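Local coordinates for protein DegT/DnrJ/EryC1/StrS aminotransferase (Brucella abortus 2308, PDB 4QGR) that binds pyridoxal 5'-phosphate and probably acts as a transaminase of the DegT/DnrJ/EryC1 family, forming a two-chain assembly, at residues A[20-23]-A[24-28]; A[77-80]-A[81-85]; A[257-260]-A[261-265]; A[325-328]-A[329-332]. All blocks are in the same frame, centred on the assembly; numbering follows the deposited sequence.

Contact 1: A[20-23]-A[24-28]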
ATOM      1  N   ARG A  20       3.153 -16.494  23.486  1.00 15.19           N
ATOM      2  CA  ARG A  20       2.152 -17.550  23.559  1.00 15.71           C
ATOM      3  C   ARG A  20       2.257 -18.523  22.368  1.00 15.55           C
ATOM      4  O   ARG A  20       2.033 -19.762  22.479  1.00 16.47           O
ATOM      5  CB  ARG A  20       0.785 -16.903  23.602  1.00 15.50           C
ATOM      6  CG  ARG A  20      -0.363 -17.874  23.706  1.00 16.21           C
ATOM      7  CD  ARG A  20      -1.666 -17.140  23.546  1.00 16.32           C
ATOM      8  NE  ARG A  20      -2.845 -18.000  23.617  1.00 18.04           N
ATOM      9  CZ  ARG A  20      -4.067 -17.536  23.860  1.00 18.32           C
ATOM     10  NH1 ARG A  20      -4.239 -16.252  24.065  1.00 18.05           N
ATOM     11  NH2 ARG A  20      -5.069 -18.373  24.003  1.00 19.64           N
ATOM     12  N   ILE A  21       2.611 -17.979  21.219  1.00 15.24           N
ATOM     13  CA  ILE A  21       2.622 -18.742  19.982  1.00 14.95           C
ATOM     14  C   ILE A  21       3.957 -18.538  19.264  1.00 15.07           C
ATOM     15  O   ILE A  21       4.044 -18.578  18.048  1.00 14.55           O
ATOM     16  CB  ILE A  21       1.427 -18.380  19.056  1.00 14.30           C
ATOM     17  CG1 ILE A  21       1.259 -16.860  18.893  1.00 13.63           C
ATOM     18  CG2 ILE A  21       0.108 -18.931  19.577  1.00 14.68           C
ATOM     19  CD1 ILE A  21       0.391 -16.471  17.714  1.00 13.06           C
ATOM     20  N   GLU A  22       5.016 -18.384  20.045  1.00 15.87           N
ATOM     21  CA  GLU A  22       6.331 -18.037  19.532  1.00 15.83           C
ATOM     22  C   GLU A  22       6.857 -18.968  18.445  1.00 15.26           C
ATOM     23  O   GLU A  22       7.279 -18.548  17.344  1.00 13.44           O
ATOM     24  CB  GLU A  22       7.306 -17.948  20.741  1.00 18.13           C
ATOM     25  CG  GLU A  22       8.743 -17.684  20.326  1.00 20.65           C
ATOM     26  CD  GLU A  22       9.755 -17.625  21.465  1.00 23.95           C
ATOM     27  OE1 GLU A  22       9.383 -17.507  22.636  1.00 28.10           O
ATOM     28  OE2 GLU A  22      10.961 -17.700  21.160  1.00 26.47           O
ATOM     29  N   ASN A  23       6.895 -20.252  18.762  1.00 14.80           N
ATOM     30  CA  ASN A  23       7.424 -21.210  17.817  1.00 14.97           C
ATOM     31  C   ASN A  23       6.537 -21.439  16.598  1.00 14.78           C
ATOM     32  O   ASN A  23       7.050 -21.659  15.516  1.00 14.53           O
ATOM     33  CB  ASN A  23       7.712 -22.527  18.531  1.00 15.78           C
ATOM     34  CG  ASN A  23       8.810 -22.373  19.529  1.00 16.10           C
ATOM     35  OD1 ASN A  23       9.997 -22.438  19.158  1.00 16.82           O
ATOM     36  ND2 ASN A  23       8.453 -22.215  20.806  1.00 16.61           N
ATOM     37  N   ARG A  24       5.220 -21.326  16.778  1.00 14.69           N
ATOM     38  CA  ARG A  24       4.287 -21.406  15.644  1.00 14.86           C
ATOM     39  C   ARG A  24       4.501 -20.217  14.695  1.00 14.69           C
ATOM     40  O   ARG A  24       4.547 -20.383  13.472  1.00 14.36           O
ATOM     41  CB  ARG A  24       2.841 -21.449  16.118  1.00 15.07           C
ATOM     42  CG  ARG A  24       2.447 -22.703  16.942  1.00 15.88           C
ATOM     43  CD  ARG A  24       0.932 -22.835  17.028  1.00 16.20           C
ATOM     44  NE  ARG A  24       0.411 -23.263  15.728  1.00 16.32           N
ATOM     45  CZ  ARG A  24       0.449 -24.508  15.253  1.00 17.86           C
ATOM     46  NH1 ARG A  24       0.874 -25.541  15.978  1.00 18.50           N
ATOM     47  NH2 ARG A  24      -0.004 -24.752  14.039  1.00 18.50           N
ATOM     48  N   LEU A  25       4.717 -19.042  15.259  1.00 14.73           N
ATOM     49  CA  LEU A  25       4.981 -17.873  14.393  1.00 15.33           C
ATOM     50  C   LEU A  25       6.301 -18.073  13.649  1.00 15.18           C
ATOM     51  O   LEU A  25       6.373 -17.808  12.436  1.00 15.11           O
ATOM     52  CB  LEU A  25       4.997 -16.588  15.207  1.00 14.95           C
ATOM     53  CG  LEU A  25       3.613 -16.125  15.647  1.00 15.58           C
ATOM     54  CD1 LEU A  25       3.691 -15.115  16.781  1.00 16.10           C
ATOM     55  CD2 LEU A  25       2.878 -15.533  14.453  1.00 15.67           C
ATOM     56  N   ASN A  26       7.348 -18.533  14.361  1.00 15.49           N
ATOM     57  CA  ASN A  26       8.634 -18.763  13.695  1.00 15.48           C
ATOM     58  C   ASN A  26       8.514 -19.732  12.530  1.00 15.90           C
ATOM     59  O   ASN A  26       9.073 -19.490  11.458  1.00 15.34           O
ATOM     60  CB  ASN A  26       9.734 -19.204  14.648  1.00 15.93           C
ATOM     61  CG  ASN A  26      10.115 -18.123  15.618  1.00 15.77           C
ATOM     62  OD1 ASN A  26       9.883 -16.942  15.373  1.00 15.73           O
ATOM     63  ND2 ASN A  26      10.676 -18.514  16.726  1.00 15.76           N
ATOM     64  N   ALA A  27       7.801 -20.833  12.745  1.00 16.47           N
ATOM     65  CA  ALA A  27       7.636 -21.844  11.694  1.00 16.77           C
ATOM     66  C   ALA A  27       6.860 -21.303  10.509  1.00 16.96           C
ATOM     67  O   ALA A  27       7.195 -21.606   9.353  1.00 17.76           O
ATOM     68  CB  ALA A  27       6.966 -23.089  12.219  1.00 17.24           C
ATOM     69  N   ALA A  28       5.823 -20.522  10.794  1.00 16.56           N
ATOM     70  CA  ALA A  28       4.950 -19.983   9.710  1.00 16.17           C
ATOM     71  C   ALA A  28       5.770 -19.046   8.832  1.00 15.61           C
ATOM     72  O   ALA A  28       5.690 -19.107   7.615  1.00 15.55           O
ATOM     73  CB  ALA A  28       3.736 -19.286  10.308  1.00 15.85           C
TER
HETATM   74  O   HOH W   1       8.087 -15.775  17.146  1.00 14.12           O
HETATM   75  O   HOH W   2      11.884 -16.682  18.763  1.00 27.67           O
HETATM   76  O   HOH W   3      11.141 -21.590  16.736  1.00 18.85           O

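Contact 2: A[77-80]-A[81-85]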
ATOM      1  N   ARG A  77     -17.383   1.618  -6.932  1.00 18.95           N
ATOM      2  CA  ARG A  77     -18.693   2.250  -7.086  1.00 20.43           C
ATOM      3  C   ARG A  77     -18.649   3.500  -7.917  1.00 19.67           C
ATOM      4  O   ARG A  77     -19.688   4.140  -8.082  1.00 20.89           O
ATOM      5  CB  ARG A  77     -19.297   2.587  -5.709  1.00 22.86           C
ATOM      6  CG  ARG A  77     -19.815   1.351  -5.008  1.00 26.37           C
ATOM      7  CD  ARG A  77     -21.165   0.897  -5.558  1.00 29.10           C
ATOM      8  NE  ARG A  77     -22.289   1.747  -5.119  1.00 31.17           N
ATOM      9  CZ  ARG A  77     -23.507   1.270  -4.810  1.00 33.59           C
ATOM     10  NH1 ARG A  77     -23.751  -0.029  -4.872  1.00 31.63           N
ATOM     11  NH2 ARG A  77     -24.494   2.082  -4.446  1.00 36.31           N
ATOM     12  N   GLY A  78     -17.497   3.876  -8.452  1.00 17.82           N
ATOM     13  CA  GLY A  78     -17.390   5.094  -9.250  1.00 18.47           C
ATOM     14  C   GLY A  78     -17.585   6.383  -8.453  1.00 17.60           C
ATOM     15  O   GLY A  78     -18.033   7.383  -8.996  1.00 18.63           O
ATOM     16  N   ILE A  79     -17.264   6.369  -7.172  1.00 16.82           N
ATOM     17  CA  ILE A  79     -17.466   7.541  -6.323  1.00 16.24           C
ATOM     18  C   ILE A  79     -16.290   8.475  -6.432  1.00 16.34           C
ATOM     19  O   ILE A  79     -15.134   8.052  -6.348  1.00 17.21           O
ATOM     20  CB  ILE A  79     -17.716   7.128  -4.849  1.00 15.43           C
ATOM     21  CG1 ILE A  79     -19.040   6.407  -4.770  1.00 15.66           C
ATOM     22  CG2 ILE A  79     -17.688   8.351  -3.921  1.00 15.20           C
ATOM     23  CD1 ILE A  79     -19.299   5.714  -3.463  1.00 15.56           C
ATOM     24  N   GLY A  80     -16.556   9.762  -6.629  1.00 16.12           N
ATOM     25  CA  GLY A  80     -15.501  10.666  -7.013  1.00 16.21           C
ATOM     26  C   GLY A  80     -16.002  12.097  -7.089  1.00 16.37           C
ATOM     27  O   GLY A  80     -16.845  12.484  -6.314  1.00 16.05           O
ATOM     28  N   PRO A  81     -15.479  12.886  -8.025  1.00 16.75           N
ATOM     29  CA  PRO A  81     -15.888  14.293  -8.098  1.00 17.05           C
ATOM     30  C   PRO A  81     -17.406  14.450  -8.245  1.00 17.31           C
ATOM     31  O   PRO A  81     -18.067  13.726  -9.026  1.00 17.12           O
ATOM     32  CB  PRO A  81     -15.116  14.808  -9.328  1.00 17.72           C
ATOM     33  CG  PRO A  81     -13.925  13.914  -9.447  1.00 17.28           C
ATOM     34  CD  PRO A  81     -14.364  12.586  -8.940  1.00 17.38           C
ATOM     35  N   GLY A  82     -17.963  15.345  -7.442  1.00 17.15           N
ATOM     36  CA  GLY A  82     -19.413  15.576  -7.464  1.00 17.46           C
ATOM     37  C   GLY A  82     -20.190  14.798  -6.415  1.00 16.89           C
ATOM     38  O   GLY A  82     -21.404  14.916  -6.347  1.00 17.31           O
ATOM     39  N   HIS A  83     -19.490  14.000  -5.617  1.00 16.23           N
ATOM     40  CA  HIS A  83     -20.129  13.049  -4.736  1.00 15.51           C
ATOM     41  C   HIS A  83     -19.808  13.292  -3.271  1.00 14.59           C
ATOM     42  O   HIS A  83     -18.677  13.695  -2.926  1.00 14.31           O
ATOM     43  CB  HIS A  83     -19.736  11.623  -5.099  1.00 15.36           C
ATOM     44  CG  HIS A  83     -20.097  11.248  -6.491  1.00 16.35           C
ATOM     45  ND1 HIS A  83     -19.401  10.310  -7.213  1.00 16.87           N
ATOM     46  CD2 HIS A  83     -21.050  11.739  -7.328  1.00 16.78           C
ATOM     47  CE1 HIS A  83     -19.935  10.195  -8.419  1.00 17.18           C
ATOM     48  NE2 HIS A  83     -20.935  11.058  -8.511  1.00 17.31           N
ATOM     49  N   ALA A  84     -20.823  13.068  -2.429  1.00 14.02           N
ATOM     50  CA  ALA A  84     -20.695  13.210  -0.984  1.00 13.12           C
ATOM     51  C   ALA A  84     -20.648  11.846  -0.287  1.00 12.41           C
ATOM     52  O   ALA A  84     -21.426  10.931  -0.621  1.00 12.07           O
ATOM     53  CB  ALA A  84     -21.835  14.015  -0.429  1.00 13.32           C
ATOM     54  N   VAL A  85     -19.750  11.717   0.672  1.00 11.91           N
ATOM     55  CA  VAL A  85     -19.649  10.486   1.512  1.00 11.88           C
ATOM     56  C   VAL A  85     -19.681  10.911   2.981  1.00 11.71           C
ATOM     57  O   VAL A  85     -18.904  11.801   3.427  1.00 11.50           O
ATOM     58  CB  VAL A  85     -18.377   9.670   1.217  1.00 11.65           C
ATOM     59  CG1 VAL A  85     -18.279   8.454   2.126  1.00 11.56           C
ATOM     60  CG2 VAL A  85     -18.255   9.278  -0.250  1.00 12.14           C
TER

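Contact 3: A[257-260]-A[261-265]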
ATOM      1  N   LEU A 257      -5.092 -15.608  14.100  1.00 13.26           N
ATOM      2  CA  LEU A 257      -6.521 -15.896  13.961  1.00 13.63           C
ATOM      3  C   LEU A 257      -6.878 -17.094  14.820  1.00 13.81           C
ATOM      4  O   LEU A 257      -7.936 -17.112  15.481  1.00 14.09           O
ATOM      5  CB  LEU A 257      -6.920 -16.079  12.477  1.00 13.70           C
ATOM      6  CG  LEU A 257      -8.383 -16.486  12.265  1.00 14.61           C
ATOM      7  CD1 LEU A 257      -9.296 -15.321  12.749  1.00 14.19           C
ATOM      8  CD2 LEU A 257      -8.609 -16.808  10.796  1.00 14.85           C
ATOM      9  N   ALA A 258      -5.977 -18.059  14.922  1.00 14.56           N
ATOM     10  CA  ALA A 258      -6.275 -19.294  15.701  1.00 15.24           C
ATOM     11  C   ALA A 258      -6.426 -19.064  17.215  1.00 15.46           C
ATOM     12  O   ALA A 258      -6.993 -19.897  17.925  1.00 15.85           O
ATOM     13  CB  ALA A 258      -5.223 -20.386  15.444  1.00 15.91           C
ATOM     14  N   ILE A 259      -5.937 -17.942  17.709  1.00 14.66           N
ATOM     15  CA  ILE A 259      -6.126 -17.565  19.105  1.00 14.77           C
ATOM     16  C   ILE A 259      -7.028 -16.367  19.340  1.00 14.48           C
ATOM     17  O   ILE A 259      -7.266 -15.971  20.506  1.00 14.41           O
ATOM     18  CB  ILE A 259      -4.779 -17.319  19.851  1.00 14.63           C
ATOM     19  CG1 ILE A 259      -4.027 -16.113  19.301  1.00 14.17           C
ATOM     20  CG2 ILE A 259      -3.892 -18.578  19.849  1.00 15.08           C
ATOM     21  CD1 ILE A 259      -2.787 -15.783  20.082  1.00 14.11           C
ATOM     22  N   LEU A 260      -7.568 -15.797  18.263  1.00 14.51           N
ATOM     23  CA  LEU A 260      -8.372 -14.576  18.366  1.00 14.02           C
ATOM     24  C   LEU A 260      -9.625 -14.781  19.224  1.00 14.32           C
ATOM     25  O   LEU A 260      -9.945 -13.952  20.086  1.00 14.35           O
ATOM     26  CB  LEU A 260      -8.757 -14.069  16.962  1.00 13.87           C
ATOM     27  CG  LEU A 260      -9.615 -12.813  16.884  1.00 13.85           C
ATOM     28  CD1 LEU A 260      -8.897 -11.633  17.517  1.00 13.66           C
ATOM     29  CD2 LEU A 260      -9.964 -12.506  15.438  1.00 14.40           C
ATOM     30  N   GLU A 261     -10.343 -15.870  19.020  1.00 15.00           N
ATOM     31  CA  GLU A 261     -11.576 -16.059  19.779  1.00 15.95           C
ATOM     32  C   GLU A 261     -11.325 -16.142  21.273  1.00 16.48           C
ATOM     33  O   GLU A 261     -12.044 -15.539  22.024  1.00 16.43           O
ATOM     34  CB  GLU A 261     -12.380 -17.270  19.274  1.00 16.88           C
ATOM     35  CG  GLU A 261     -13.702 -17.461  19.989  1.00 17.77           C
ATOM     36  CD  GLU A 261     -14.764 -16.413  19.704  1.00 17.77           C
ATOM     37  OE1 GLU A 261     -14.579 -15.541  18.838  1.00 17.77           O
ATOM     38  OE2 GLU A 261     -15.814 -16.437  20.394  1.00 17.65           O
ATOM     39  N   ASP A 262     -10.272 -16.849  21.705  1.00 17.00           N
ATOM     40  CA  ASP A 262      -9.962 -16.921  23.144  1.00 17.58           C
ATOM     41  C   ASP A 262      -9.544 -15.520  23.671  1.00 16.93           C
ATOM     42  O   ASP A 262      -9.934 -15.090  24.766  1.00 16.43           O
ATOM     43  CB  ASP A 262      -8.871 -17.959  23.394  1.00 18.66           C
ATOM     44  CG  ASP A 262      -8.616 -18.176  24.829  1.00 19.73           C
ATOM     45  OD1 ASP A 262      -9.425 -18.874  25.473  1.00 21.47           O
ATOM     46  OD2 ASP A 262      -7.590 -17.699  25.336  1.00 19.94           O
ATOM     47  N   GLU A 263      -8.747 -14.810  22.870  1.00 16.25           N
ATOM     48  CA  GLU A 263      -8.388 -13.435  23.188  1.00 15.30           C
ATOM     49  C   GLU A 263      -9.600 -12.500  23.328  1.00 15.30           C
ATOM     50  O   GLU A 263      -9.569 -11.583  24.140  1.00 15.17           O
ATOM     51  CB  GLU A 263      -7.470 -12.865  22.113  1.00 15.03           C
ATOM     52  CG  GLU A 263      -6.055 -13.408  22.199  1.00 15.05           C
ATOM     53  CD  GLU A 263      -5.116 -12.800  21.185  1.00 14.67           C
ATOM     54  OE1 GLU A 263      -5.597 -12.243  20.159  1.00 14.67           O
ATOM     55  OE2 GLU A 263      -3.885 -12.822  21.409  1.00 14.64           O
ATOM     56  N   MET A 264     -10.614 -12.690  22.476  1.00 14.85           N
ATOM     57  CA  MET A 264     -11.895 -11.946  22.611  1.00 15.41           C
ATOM     58  C   MET A 264     -12.619 -12.255  23.923  1.00 16.27           C
ATOM     59  O   MET A 264     -13.156 -11.342  24.583  1.00 16.48           O
ATOM     60  CB  MET A 264     -12.808 -12.196  21.406  1.00 14.62           C
ATOM     61  CG  MET A 264     -12.293 -11.478  20.169  1.00 14.08           C
ATOM     62  SD  MET A 264     -12.397  -9.683  20.338  1.00 13.53           S
ATOM     63  CE  MET A 264     -10.894  -9.105  19.581  1.00 13.38           C
ATOM     64  N   GLU A 265     -12.572 -13.509  24.357  1.00 17.41           N
ATOM     65  CA  GLU A 265     -13.128 -13.823  25.678  1.00 18.75           C
ATOM     66  C   GLU A 265     -12.377 -13.069  26.754  1.00 17.80           C
ATOM     67  O   GLU A 265     -12.987 -12.538  27.703  1.00 19.04           O
ATOM     68  CB  GLU A 265     -13.126 -15.344  25.932  1.00 21.19           C
ATOM     69  CG  GLU A 265     -13.983 -16.087  24.913  1.00 24.25           C
ATOM     70  CD  GLU A 265     -13.802 -17.607  24.953  1.00 29.72           C
ATOM     71  OE1 GLU A 265     -13.039 -18.114  25.807  1.00 36.55           O
ATOM     72  OE2 GLU A 265     -14.436 -18.301  24.122  1.00 34.13           O
TER
HETATM   73  O   HOH W   4      -9.788 -18.138  17.251  1.00 14.74           O
HETATM   74  O   HOH W   5      -9.253 -19.048  20.062  1.00 16.34           O

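Contact 4: A[325-328]-A[329-332]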
ATOM      1  N   LYS A 325      -7.481  15.529  18.188  1.00 17.44           N
ATOM      2  CA  LYS A 325      -8.045  16.510  17.261  1.00 20.30           C
ATOM      3  C   LYS A 325      -8.982  15.759  16.331  1.00 18.74           C
ATOM      4  O   LYS A 325      -8.522  14.936  15.556  1.00 18.76           O
ATOM      5  CB  LYS A 325      -6.924  17.208  16.460  1.00 24.06           C
ATOM      6  CG  LYS A 325      -7.034  18.697  16.476  1.00 28.58           C
ATOM      7  CD  LYS A 325      -5.883  19.396  15.781  1.00 31.26           C
ATOM      8  CE  LYS A 325      -6.417  20.554  14.948  1.00 34.44           C
ATOM      9  NZ  LYS A 325      -5.563  21.755  15.128  1.00 37.53           N
ATOM     10  N   PRO A 326     -10.301  15.998  16.446  1.00 17.43           N
ATOM     11  CA  PRO A 326     -11.212  15.366  15.453  1.00 16.66           C
ATOM     12  C   PRO A 326     -10.920  15.862  14.049  1.00 15.20           C
ATOM     13  O   PRO A 326     -10.390  16.940  13.864  1.00 15.26           O
ATOM     14  CB  PRO A 326     -12.597  15.774  15.938  1.00 17.15           C
ATOM     15  CG  PRO A 326     -12.377  17.081  16.618  1.00 19.28           C
ATOM     16  CD  PRO A 326     -11.011  16.959  17.302  1.00 18.96           C
ATOM     17  N   LEU A 327     -11.246  15.058  13.061  1.00 14.13           N
ATOM     18  CA  LEU A 327     -10.884  15.334  11.711  1.00 14.05           C
ATOM     19  C   LEU A 327     -11.349  16.681  11.210  1.00 14.28           C
ATOM     20  O   LEU A 327     -10.607  17.343  10.484  1.00 14.32           O
ATOM     21  CB  LEU A 327     -11.392  14.209  10.782  1.00 13.90           C
ATOM     22  CG  LEU A 327     -10.789  12.835  11.094  1.00 13.29           C
ATOM     23  CD1 LEU A 327     -11.156  11.861   9.960  1.00 13.10           C
ATOM     24  CD2 LEU A 327      -9.262  12.826  11.276  1.00 13.82           C
ATOM     25  N   HIS A 328     -12.556  17.088  11.579  1.00 14.68           N
ATOM     26  CA  HIS A 328     -13.107  18.302  11.010  1.00 15.85           C
ATOM     27  C   HIS A 328     -12.337  19.539  11.460  1.00 17.22           C
ATOM     28  O   HIS A 328     -12.524  20.613  10.882  1.00 17.93           O
ATOM     29  CB  HIS A 328     -14.589  18.472  11.315  1.00 16.46           C
ATOM     30  CG  HIS A 328     -14.889  18.890  12.717  1.00 16.76           C
ATOM     31  ND1 HIS A 328     -14.758  18.040  13.794  1.00 17.00           N
ATOM     32  CD2 HIS A 328     -15.319  20.069  13.220  1.00 17.75           C
ATOM     33  CE1 HIS A 328     -15.120  18.665  14.895  1.00 17.54           C
ATOM     34  NE2 HIS A 328     -15.468  19.897  14.575  1.00 18.76           N
ATOM     35  N   LEU A 329     -11.523  19.400  12.491  1.00 16.93           N
ATOM     36  CA  LEU A 329     -10.705  20.519  12.946  1.00 18.46           C
ATOM     37  C   LEU A 329      -9.288  20.461  12.419  1.00 18.76           C
ATOM     38  O   LEU A 329      -8.515  21.397  12.649  1.00 19.56           O
ATOM     39  CB  LEU A 329     -10.704  20.613  14.465  1.00 19.78           C
ATOM     40  CG  LEU A 329     -12.064  20.877  15.087  1.00 21.27           C
ATOM     41  CD1 LEU A 329     -11.865  20.795  16.590  1.00 23.39           C
ATOM     42  CD2 LEU A 329     -12.745  22.166  14.659  1.00 22.01           C
ATOM     43  N   GLN A 330      -8.917  19.389  11.716  1.00 17.41           N
ATOM     44  CA  GLN A 330      -7.551  19.295  11.208  1.00 16.76           C
ATOM     45  C   GLN A 330      -7.462  20.038   9.908  1.00 16.40           C
ATOM     46  O   GLN A 330      -8.434  20.111   9.153  1.00 15.74           O
ATOM     47  CB  GLN A 330      -7.094  17.844  11.026  1.00 16.05           C
ATOM     48  CG  GLN A 330      -7.029  17.089  12.360  1.00 16.82           C
ATOM     49  CD  GLN A 330      -6.433  15.716  12.243  1.00 16.98           C
ATOM     50  OE1 GLN A 330      -5.594  15.461  11.383  1.00 18.44           O
ATOM     51  NE2 GLN A 330      -6.896  14.790  13.102  1.00 17.54           N
ATOM     52  N   THR A 331      -6.281  20.575   9.647  1.00 16.98           N
ATOM     53  CA  THR A 331      -6.021  21.427   8.493  1.00 17.31           C
ATOM     54  C   THR A 331      -6.474  20.840   7.187  1.00 17.04           C
ATOM     55  O   THR A 331      -7.062  21.545   6.347  1.00 17.63           O
ATOM     56  CB  THR A 331      -4.502  21.824   8.429  1.00 18.75           C
ATOM     57  OG1 THR A 331      -4.137  22.514   9.634  1.00 19.25           O
ATOM     58  CG2 THR A 331      -4.167  22.695   7.246  1.00 19.81           C
ATOM     59  N   ALA A 332      -6.169  19.581   6.959  1.00 15.91           N
ATOM     60  CA  ALA A 332      -6.490  18.994   5.657  1.00 16.34           C
ATOM     61  C   ALA A 332      -7.981  18.892   5.390  1.00 16.12           C
ATOM     62  O   ALA A 332      -8.361  18.798   4.239  1.00 17.23           O
ATOM     63  CB  ALA A 332      -5.899  17.617   5.537  1.00 15.71           C
TER

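Contact 1: A[20-23]-A[24-28]
From I21 to A27 the backbone winds into the opening turns of helix 22-35, where the carbonyls of I21, E22 and N23 each accept the amide four residues on. I21 sits at the N-cap position, just after helix 14-20 ends, so this is a helix start at a bend between two helices. Its own carbonyl makes the shortest of the three bonds, L25 N to I21 O at 2.9 Å.

The apolar flank is formed by I21 and L25. CG1 of I21 lies between the backbone N and the carbonyl carbon (chi1 48°), and from there CG1 reaches CD1 of L25 at 3.7 Å; the two branched chains cross at a slant, and both are buried. R24 sends its guanidinium away, where NE forms a salt bridge with E255 of helix 247-278.

The other flank is polar and wet. E22 and N26 run side by side, carboxylate and amide planes 81° apart, with no direct bond between them. N26 suits this place because its amide can both give and accept, whereas the carboxylate of E22 accepts: one water gives a hydrogen to E22 OE2 at 2.8 Å and takes one from N26 ND2 at 3.0 Å.

Contact 2: A[77-80]-A[81-85]
ND1 of H83 accepts the backbone N-H of G80 at 3.0 Å, with the donor 24° out of the ring plane. Since ND1 takes a hydrogen here, the ring would be expected to carry its proton on NE2. CG of H83 stands anti to its carbonyl carbon (chi1 -59°), which swings the imidazole back across the turn; CE1 then meets G78 O edge-on at 3.4 Å, while P81 O lies 3.8 Å above the ring plane, over its centre.

This ring closes a type II beta turn from G80 to H83, whose own backbone bond, H83 N to G80 O at 3.1 Å, is weak. P81 brings the fixed phi that the second position of the turn needs, G82 adopts a positive phi of 96° with no side chain to press on the preceding carbonyl, and G80 leaves room for the proline ring that follows it.

On the buried side, CG2 of I79 packs on CG2 of V85 at 3.8 Å, the two chains crossing at about a right angle, and strand 137-141 covers both through A140. G78, with positive phi, ends helix 68-76 in a Schellman motif. A helix stop, a short link and a glycine-rich turn thus lead into strand 83-88, which runs parallel between strands 137-141 and 105-109 in the large mixed sheet of this fold-type I aminotransferase.

Contact 3: A[257-260]-A[261-265]
I259 and L260 each offer a carbonyl to the amide four residues on, and these are the direct backbone bonds across the contact: E263 N to I259 O at 3.0 Å and M264 N to L260 O at 2.8 Å.

In the turn before, L257 O takes L260 N directly but reaches E261 N, 4.5 Å from L257 O, only through water. That water donates to L257 O at 2.8 Å and accepts from E261 N at 2.9 Å. A second water joins A258 O to D262 N in the same way. Phi and psi of -112/1° at I259 mark the place where the long helix 247-278 is locally opened and hydrated on this face before regular winding resumes.

Apolar contact is made by L260 and M264. They lie side by side, pointing the same way, and CD1 of L260 touches CE of M264 at 3.8 Å. The flexible methionine, bent at chi2 and chi3, can follow the surface set by P200 and A294, while L260 also meets Y54 of helix 42-55.

Charged groups border this packing. E263 is extended beyond CG and slants across I259, bringing its OE2 to 3.4 Å from I259 CD1. Y361 and Q17 both hydrogen-bond to that OE2, which probably helps to keep a carboxylate in this buried place. E261, its CG anti to the backbone N and its chain bent at chi2, turns to Y54 and to a salt bridge with R292.

Contact 4: A[325-328]-A[329-332]
K325 precedes the short 3-10 turn 327-329, and the amide of Q330, just beyond that turn, folds back to hold it: Q330 NE2 donates to K325 O at 2.9 Å, the donor standing above the carbonyl plane. The lysine's CE lies 3.2 Å from L329 O, and its long aliphatic stem lets NZ make a long, weak ion pair with D235 of the second subunit. Q330 OE1 turns to the same subunit, accepting from N236 N, so one glutamine amide joins the turn to the dimer interface.

P326 suits the entry because its ring fixes phi while its carbonyl stays available: L329 N bonds to P326 O at 3.0 Å, and CG of the ring touches CD1 of L329 at 3.7 Å. Next along, L327 O accepts Q330 N at 2.9 Å, and L327 lays CD2 beside Q330 NE2 at 3.6 Å.

H328 ends the segment. Its CG stands between the backbone N and the carbonyl carbon (chi1 75°), which places the ring alongside L329. S89 bonds to ND1 and E347 to NE2, fixing the imidazole's rotation. Across its face lies a CH-pi contact, with L329 CG 3.7 Å from the ring centroid and 17° off the normal.

All four contacts are local, each within a run of eight or nine residues, and they follow in series along the chain with none nested or crossing. Contact 1 starts helix 22-35; contact 2 turns the chain from helix 68-76 into strand 83-88; contact 3 lies in helix 247-278; contact 4 is a loop turn before strand 337-338. Contacts 1 and 3 touch: R20 NH2 makes a salt bridge to D262 OD2 at 2.9 Å, and I21 CD1 packs on I259 CD1 at 4.0 Å, tying the N-terminal helices to the long helix. Contacts 2 and 4 come no nearer than about 10 Å between nearest atoms.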